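Local coordinates for protein AxyAgu115A (Amphibacillus xylanus NBRC 15112, PDB 6NPS) that probably acts as a family GH115 alpha-glucuronidase, hydrolysing glucuronic acid side groups from arabinoglucuronoxylan in coordination with alpha-arabinofuranosidases, at residues S118-R121 / G122-G126. The protein carries 3 engineered substitutions. Sequence-based numbering, arbitrary orientation.
Sequences SDKR and GTIYG
Asp-119 caps the first turn of a helix by offering OD1 to the amide of Gly-122 at 2.8 Å, a textbook N-cap. Its CG sits between the backbone N and the carbonyl carbon (chi1 53°), which brings OD1 round to a nearly straight bond (159°), while OD2 takes the amide of Glu-95. The cap thus supplies an acceptor to a first-turn N-H that precedes the regular ladder; i to i+4 bonds then take over, from Thr-123 N to Asp-119 O at 3.0 Å, Ile-124 N to Lys-120 O and Tyr-125 N to Arg-121 O. Packing is close at Gly-122, where a modelled beta carbon would fall about 3.1 Å from Asp-119 OD1. With chi1 at -62°, the Tyr-125 ring faces Arg-121 O, which stands 3.2 Å from its plane, off centre toward the rim; its OH bonds to Gly-210 O. The partly exposed Lys-120 and Arg-121 stems touch more loosely, CG of Lys-120 3.9 Å from Ile-124 CD1, but their ends are held: NZ by the carbonyls of Asp-236 and Glu-237, the guanidinium by Glu-95 and Glu-295. Replacing Tyr-125 by an alanine would probably uncover Arg-121 O on that side and leave Gly-210 O without its hydroxyl partner. Helix 120-133 directly follows strand 109-117 of a mixed sheet; Lys-120, Thr-123 and Ile-124 pack on helix 30-47, and Thr-123 OG1 is hydrogen-bonded to Thr-69 OG1 on strand 64-69.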
loop_
_atom_site.group_PDB
_atom_site.type_symbol
_atom_site.label_atom_id
_atom_site.label_comp_id
_atom_site.label_asym_id
_atom_site.label_seq_id
_atom_site.Cartn_x
_atom_site.Cartn_y
_atom_site.Cartn_z
ATOM N N SER A 118 -43.524 -48.781 3.816
ATOM C CA SER A 118 -43.451 -49.653 2.643
ATOM C C SER A 118 -42.185 -50.490 2.647
ATOM O O SER A 118 -42.137 -51.539 1.993
ATOM C CB SER A 118 -43.488 -48.831 1.360
ATOM O OG SER A 118 -42.299 -48.025 1.269
ATOM N N ASP A 119 -41.175 -50.039 3.365
ATOM C CA ASP A 119 -39.857 -50.670 3.429
ATOM C C ASP A 119 -39.215 -50.119 4.702
ATOM O O ASP A 119 -39.837 -49.338 5.427
ATOM C CB ASP A 119 -39.043 -50.387 2.149
ATOM C CG ASP A 119 -38.955 -48.843 1.806
ATOM O OD1 ASP A 119 -39.025 -47.998 2.727
ATOM O OD2 ASP A 119 -38.808 -48.469 0.609
ATOM N N LYS A 120 -37.966 -50.496 4.972
ATOM C CA LYS A 120 -37.342 -50.090 6.231
ATOM C C LYS A 120 -37.324 -48.566 6.396
ATOM O O LYS A 120 -37.743 -48.031 7.440
ATOM C CB LYS A 120 -35.930 -50.649 6.317
ATOM C CG LYS A 120 -35.118 -49.980 7.399
ATOM C CD LYS A 120 -33.975 -50.859 7.877
ATOM C CE LYS A 120 -33.134 -51.330 6.734
ATOM N NZ LYS A 120 -32.073 -52.279 7.187
ATOM N N ARG A 121 -36.822 -47.843 5.386
ATOM C CA ARG A 121 -36.684 -46.401 5.561
ATOM C C ARG A 121 -38.048 -45.696 5.605
ATOM O O ARG A 121 -38.191 -44.692 6.314
ATOM C CB ARG A 121 -35.783 -45.823 4.448
ATOM C CG ARG A 121 -34.255 -45.982 4.695
ATOM C CD ARG A 121 -33.425 -45.266 3.582
ATOM N NE ARG A 121 -33.641 -45.879 2.269
ATOM C CZ ARG A 121 -33.035 -47.000 1.887
ATOM N NH1 ARG A 121 -32.173 -47.599 2.710
ATOM N NH2 ARG A 121 -33.287 -47.524 0.686
ATOM N N GLY A 122 -39.044 -46.199 4.864
ATOM C CA GLY A 122 -40.401 -45.689 4.992
ATOM C C GLY A 122 -40.926 -45.798 6.413
ATOM O O GLY A 122 -41.588 -44.883 6.911
ATOM N N THR A 123 -40.681 -46.937 7.075
ATOM C CA THR A 123 -41.109 -47.055 8.468
ATOM C C THR A 123 -40.383 -46.050 9.333
ATOM O O THR A 123 -40.988 -45.395 10.195
ATOM C CB THR A 123 -40.859 -48.474 8.987
ATOM O OG1 THR A 123 -41.351 -49.430 8.035
ATOM C CG2 THR A 123 -41.566 -48.721 10.328
ATOM N N ILE A 124 -39.082 -45.878 9.087
ATOM C CA ILE A 124 -38.291 -44.960 9.900
ATOM C C ILE A 124 -38.788 -43.541 9.746
ATOM O O ILE A 124 -38.889 -42.799 10.738
ATOM C CB ILE A 124 -36.802 -45.086 9.531
ATOM C CG1 ILE A 124 -36.306 -46.440 10.054
ATOM C CG2 ILE A 124 -36.029 -43.880 10.061
ATOM C CD1 ILE A 124 -34.839 -46.820 9.629
ATOM N N TYR A 125 -39.096 -43.129 8.503
ATOM C CA TYR A 125 -39.640 -41.786 8.279
ATOM C C TYR A 125 -41.002 -41.610 8.946
ATOM O O TYR A 125 -41.325 -40.516 9.418
ATOM C CB TYR A 125 -39.755 -41.506 6.774
ATOM C CG TYR A 125 -38.412 -41.536 6.064
ATOM C CD1 TYR A 125 -37.225 -41.250 6.749
ATOM C CD2 TYR A 125 -38.339 -41.810 4.712
ATOM C CE1 TYR A 125 -35.976 -41.285 6.084
ATOM C CE2 TYR A 125 -37.098 -41.847 4.041
ATOM C CZ TYR A 125 -35.935 -41.595 4.724
ATOM O OH TYR A 125 -34.749 -41.651 4.017
ATOM N N GLY A 126 -41.798 -42.676 9.009
ATOM C CA GLY A 126 -43.111 -42.572 9.635
ATOM C C GLY A 126 -43.018 -42.465 11.149
ATOM O O GLY A 126 -43.773 -41.710 11.779
#